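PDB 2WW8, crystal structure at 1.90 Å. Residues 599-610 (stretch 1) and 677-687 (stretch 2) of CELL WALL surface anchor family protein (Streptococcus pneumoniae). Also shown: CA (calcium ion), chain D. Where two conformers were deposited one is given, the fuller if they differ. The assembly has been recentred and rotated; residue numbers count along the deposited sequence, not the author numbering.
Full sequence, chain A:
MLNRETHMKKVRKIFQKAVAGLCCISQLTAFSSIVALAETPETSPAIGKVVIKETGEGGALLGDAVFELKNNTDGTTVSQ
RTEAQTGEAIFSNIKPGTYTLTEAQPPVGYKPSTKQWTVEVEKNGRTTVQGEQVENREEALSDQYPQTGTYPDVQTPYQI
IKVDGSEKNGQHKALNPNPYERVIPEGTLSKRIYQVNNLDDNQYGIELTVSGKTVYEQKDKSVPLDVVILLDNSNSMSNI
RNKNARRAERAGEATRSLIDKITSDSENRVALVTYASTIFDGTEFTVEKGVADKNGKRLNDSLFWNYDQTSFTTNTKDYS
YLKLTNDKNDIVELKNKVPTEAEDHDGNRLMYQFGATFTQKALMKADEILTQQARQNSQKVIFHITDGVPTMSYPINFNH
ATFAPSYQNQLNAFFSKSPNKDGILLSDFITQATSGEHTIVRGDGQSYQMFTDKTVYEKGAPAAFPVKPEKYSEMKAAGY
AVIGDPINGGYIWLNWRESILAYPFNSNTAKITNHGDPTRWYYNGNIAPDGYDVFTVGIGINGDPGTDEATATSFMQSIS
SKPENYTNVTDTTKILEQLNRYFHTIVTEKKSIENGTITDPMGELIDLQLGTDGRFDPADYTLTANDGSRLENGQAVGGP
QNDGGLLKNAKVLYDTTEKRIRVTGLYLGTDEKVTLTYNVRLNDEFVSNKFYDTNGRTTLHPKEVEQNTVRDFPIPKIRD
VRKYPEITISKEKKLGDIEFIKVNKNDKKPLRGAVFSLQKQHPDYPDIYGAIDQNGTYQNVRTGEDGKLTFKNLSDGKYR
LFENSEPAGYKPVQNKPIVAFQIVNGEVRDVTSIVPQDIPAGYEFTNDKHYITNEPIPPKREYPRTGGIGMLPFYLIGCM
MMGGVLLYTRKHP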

# COMPACT_ATOMS: atom_id res chain seq x y z
N THR A 599 13.52 8.28 -12.29
CA THR A 599 14.30 9.50 -12.09
C THR A 599 13.65 10.26 -10.94
O THR A 599 12.44 10.62 -10.97
CB THR A 599 14.33 10.39 -13.34
OG1 THR A 599 14.83 9.60 -14.44
CG2 THR A 599 15.24 11.64 -13.14
N ASP A 600 14.47 10.51 -9.92
CA ASP A 600 13.97 10.99 -8.62
C ASP A 600 14.88 12.09 -8.04
O ASP A 600 15.74 11.81 -7.19
CB ASP A 600 13.82 9.83 -7.64
CG ASP A 600 13.22 10.23 -6.30
OD1 ASP A 600 12.72 11.36 -6.11
OD2 ASP A 600 13.27 9.39 -5.38
N PRO A 601 14.65 13.36 -8.49
CA PRO A 601 15.41 14.50 -7.97
C PRO A 601 14.92 14.85 -6.55
O PRO A 601 13.70 14.76 -6.28
CB PRO A 601 15.10 15.64 -8.96
CG PRO A 601 14.13 15.14 -9.96
CD PRO A 601 13.67 13.75 -9.51
N MET A 602 15.85 15.13 -5.63
CA MET A 602 15.40 15.66 -4.35
C MET A 602 14.68 17.02 -4.56
O MET A 602 15.09 17.82 -5.43
CB MET A 602 16.62 15.84 -3.45
CG MET A 602 17.31 14.55 -3.07
SD MET A 602 16.33 13.25 -2.27
CE MET A 602 15.89 12.21 -3.65
N GLY A 603 13.63 17.31 -3.78
CA GLY A 603 13.05 18.68 -3.75
C GLY A 603 14.00 19.78 -3.25
O GLY A 603 14.98 19.48 -2.56
N GLU A 604 13.73 21.04 -3.62
CA GLU A 604 14.35 22.22 -2.98
C GLU A 604 14.32 22.05 -1.46
O GLU A 604 13.26 21.72 -0.91
CB GLU A 604 13.55 23.48 -3.34
CG GLU A 604 13.80 24.73 -2.48
CD GLU A 604 13.03 25.95 -2.96
OE1 GLU A 604 12.29 25.83 -3.96
OE2 GLU A 604 13.18 27.03 -2.32
N LEU A 605 15.45 22.29 -0.80
CA LEU A 605 15.57 22.18 0.64
C LEU A 605 15.26 20.81 1.23
O LEU A 605 14.80 20.77 2.39
CB LEU A 605 14.72 23.27 1.30
CG LEU A 605 15.19 24.71 1.04
CD1 LEU A 605 14.63 25.56 2.14
CD2 LEU A 605 16.71 24.82 1.04
N ILE A 606 15.48 19.75 0.45
CA ILE A 606 15.35 18.35 0.86
C ILE A 606 16.73 17.73 0.66
O ILE A 606 17.23 17.75 -0.48
CB ILE A 606 14.32 17.57 -0.01
CG1 ILE A 606 12.93 18.24 0.06
CG2 ILE A 606 14.31 16.09 0.38
CD1 ILE A 606 12.16 17.99 1.37
N ASP A 607 17.37 17.29 1.74
CA ASP A 607 18.66 16.60 1.63
C ASP A 607 18.55 15.08 1.80
O ASP A 607 18.06 14.59 2.81
CB ASP A 607 19.66 17.11 2.67
CG ASP A 607 19.79 18.63 2.67
OD1 ASP A 607 19.98 19.20 1.57
OD2 ASP A 607 19.73 19.25 3.77
N LEU A 608 18.99 14.34 0.79
CA LEU A 608 19.15 12.90 0.86
C LEU A 608 20.17 12.60 1.98
O LEU A 608 21.21 13.28 2.05
CB LEU A 608 19.73 12.36 -0.46
CG LEU A 608 19.87 10.84 -0.64
CD1 LEU A 608 18.63 10.01 -0.59
CD2 LEU A 608 20.53 10.64 -2.01
N GLN A 609 19.84 11.66 2.86
CA GLN A 609 20.73 11.26 3.97
C GLN A 609 21.77 10.34 3.39
O GLN A 609 21.47 9.26 2.88
CB GLN A 609 19.97 10.55 5.09
CG GLN A 609 18.98 11.53 5.71
CD GLN A 609 19.69 12.74 6.27
OE1 GLN A 609 19.88 13.78 5.59
NE2 GLN A 609 20.10 12.62 7.52
N LEU A 610 23.01 10.82 3.42
CA LEU A 610 24.16 10.03 2.97
C LEU A 610 24.96 9.49 4.17
O LEU A 610 26.07 8.96 4.00
CB LEU A 610 25.07 10.91 2.11
CG LEU A 610 24.32 11.51 0.92
CD1 LEU A 610 25.15 12.49 0.09
CD2 LEU A 610 23.80 10.37 0.09
N THR A 677 13.94 2.26 -1.07
CA THR A 677 13.74 3.14 0.10
C THR A 677 14.99 3.99 0.34
O THR A 677 16.08 3.57 -0.09
CB THR A 677 13.40 2.41 1.41
OG1 THR A 677 14.54 1.65 1.81
CG2 THR A 677 12.16 1.52 1.34
N TYR A 678 14.85 5.17 0.96
CA TYR A 678 15.98 5.98 1.31
C TYR A 678 15.45 7.00 2.33
O TYR A 678 14.26 7.11 2.57
CB TYR A 678 16.67 6.66 0.09
CG TYR A 678 15.72 7.53 -0.73
CD1 TYR A 678 14.96 6.98 -1.79
CD2 TYR A 678 15.52 8.87 -0.40
CE1 TYR A 678 14.06 7.79 -2.52
CE2 TYR A 678 14.65 9.69 -1.15
CZ TYR A 678 13.92 9.15 -2.19
OH TYR A 678 13.06 9.98 -2.91
N ASN A 679 16.35 7.77 2.93
CA ASN A 679 15.98 8.69 3.99
C ASN A 679 16.28 10.09 3.54
O ASN A 679 17.25 10.28 2.79
CB ASN A 679 16.74 8.34 5.27
CG ASN A 679 16.32 6.99 5.83
OD1 ASN A 679 15.12 6.67 5.94
ND2 ASN A 679 17.30 6.18 6.21
N VAL A 680 15.43 11.03 3.96
CA VAL A 680 15.65 12.47 3.71
C VAL A 680 15.45 13.26 4.99
O VAL A 680 14.86 12.79 5.97
CB VAL A 680 14.73 13.08 2.63
CG1 VAL A 680 14.83 12.26 1.30
CG2 VAL A 680 13.28 13.12 3.17
N ARG A 681 15.94 14.49 4.91
CA ARG A 681 15.83 15.44 5.97
C ARG A 681 15.52 16.81 5.35
O ARG A 681 16.17 17.26 4.38
CB ARG A 681 17.18 15.50 6.71
CG ARG A 681 17.13 16.37 8.00
CD ARG A 681 18.51 16.43 8.66
NE ARG A 681 18.41 17.21 9.89
CZ ARG A 681 18.75 18.50 9.98
NH1 ARG A 681 19.19 19.15 8.91
NH2 ARG A 681 18.63 19.14 11.14
N LEU A 682 14.56 17.50 5.98
CA LEU A 682 14.38 18.91 5.69
C LEU A 682 15.64 19.74 5.99
O LEU A 682 16.23 19.67 7.07
CB LEU A 682 13.17 19.45 6.44
CG LEU A 682 12.76 20.90 6.17
CD1 LEU A 682 12.44 21.16 4.70
CD2 LEU A 682 11.57 21.23 7.08
N ASN A 683 16.08 20.51 5.00
CA ASN A 683 17.24 21.36 5.17
C ASN A 683 17.04 22.46 6.22
O ASN A 683 15.95 23.01 6.37
CB ASN A 683 17.63 21.95 3.82
CG ASN A 683 18.84 22.83 3.95
OD1 ASN A 683 18.72 24.00 4.29
ND2 ASN A 683 20.02 22.25 3.71
N ASP A 684 18.09 22.79 6.94
CA ASP A 684 18.01 23.79 8.01
C ASP A 684 17.52 25.17 7.59
O ASP A 684 17.17 25.93 8.48
CB ASP A 684 19.38 23.98 8.67
CG ASP A 684 19.66 22.92 9.71
OD1 ASP A 684 18.78 22.07 9.98
OD2 ASP A 684 20.78 22.98 10.27
N GLU A 685 17.49 25.49 6.29
CA GLU A 685 17.19 26.87 5.86
C GLU A 685 15.71 27.01 5.52
O GLU A 685 15.32 28.00 4.89
CB GLU A 685 18.09 27.39 4.72
CG GLU A 685 19.60 27.29 4.97
CD GLU A 685 20.14 28.27 6.01
OE1 GLU A 685 19.90 29.49 5.87
OE2 GLU A 685 20.82 27.80 6.96
N PHE A 686 14.92 26.01 5.90
CA PHE A 686 13.48 26.03 5.61
C PHE A 686 12.80 27.33 5.98
O PHE A 686 13.22 28.03 6.91
CB PHE A 686 12.71 24.89 6.29
CG PHE A 686 12.72 24.93 7.81
CD1 PHE A 686 13.75 24.33 8.52
CD2 PHE A 686 11.68 25.54 8.51
CE1 PHE A 686 13.77 24.33 9.91
CE2 PHE A 686 11.67 25.59 9.91
CZ PHE A 686 12.73 25.00 10.62
N VAL A 687 11.70 27.61 5.29
CA VAL A 687 10.79 28.65 5.78
C VAL A 687 9.76 28.09 6.75
O VAL A 687 9.03 27.17 6.43
CB VAL A 687 10.12 29.38 4.61
CG1 VAL A 687 9.05 30.36 5.09
CG2 VAL A 687 11.19 30.11 3.77
CA CA D . 26.77 6.82 2.97
O HOH W 1 19.36 7.64 2.83
O HOH W 2 26.80 5.64 5.12

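Two antiparallel strands, 606-608 and 677-682, lie edge to edge, their axes approaching to 4.7 Å, and the two stretches bury 717 Å² between them. The backbone ladder sets the register: Asp-607 N donates to Arg-681 O (2.9 Å) and Arg-681 N returns a bond to Asp-607 O (3.0 Å). Beyond this pair, Asn-683 N reaches Leu-605 O and Gln-609 N reaches Asn-679 O, each at 2.9 Å and nearly straight. Ile-606, Leu-608, Val-680 and Leu-682 share one face of the sheet. There Ile-606 CG2 rests 3.8 Å from Val-680 CB, while the thioether of Met-602 curls in from the preceding loop, bringing SD to 4.0 Å from Val-680 CG1. The Met-602 methyl then fills space beside the Tyr-678 ring, with CE 3.8 Å from CE2, and Leu-608 CD1 presses the same ring obliquely at CD2, a tight 3.3 Å. Across the contact the ring has two aliphatic neighbours, Met-602 and Leu-608, and it carries its hydroxyl to a buried carboxylate: Tyr-678 OH donates to Asp-600 OD2 in a short 2.5 Å hydrogen bond. At the turn end, the type I turn from Asn-683 to Phe-686 offers a backbone seat for Leu-605, whose CD1 lies 3.7 Å from both Glu-685 O and Phe-686 CA. Asn-683 braces this seat with both ends of its amide: OD1 accepts from Glu-685 N (2.8 Å) within the turn, and ND2 donates to Asp-607 OD2 (3.0 Å) across the contact. On the face shared by Asp-607 and Arg-681, the folded side chain of Gln-609 brings OE1 to 3.4 Å from Arg-681 CB. The extended Arg-681 leads away, and its NH1 forms a salt bridge with Asp-684 OD1 at 3.1 Å. Water 1 extends the ladder, lying 2.7 Å from Gln-609 O and accepting from Asn-679 N (3.0 Å).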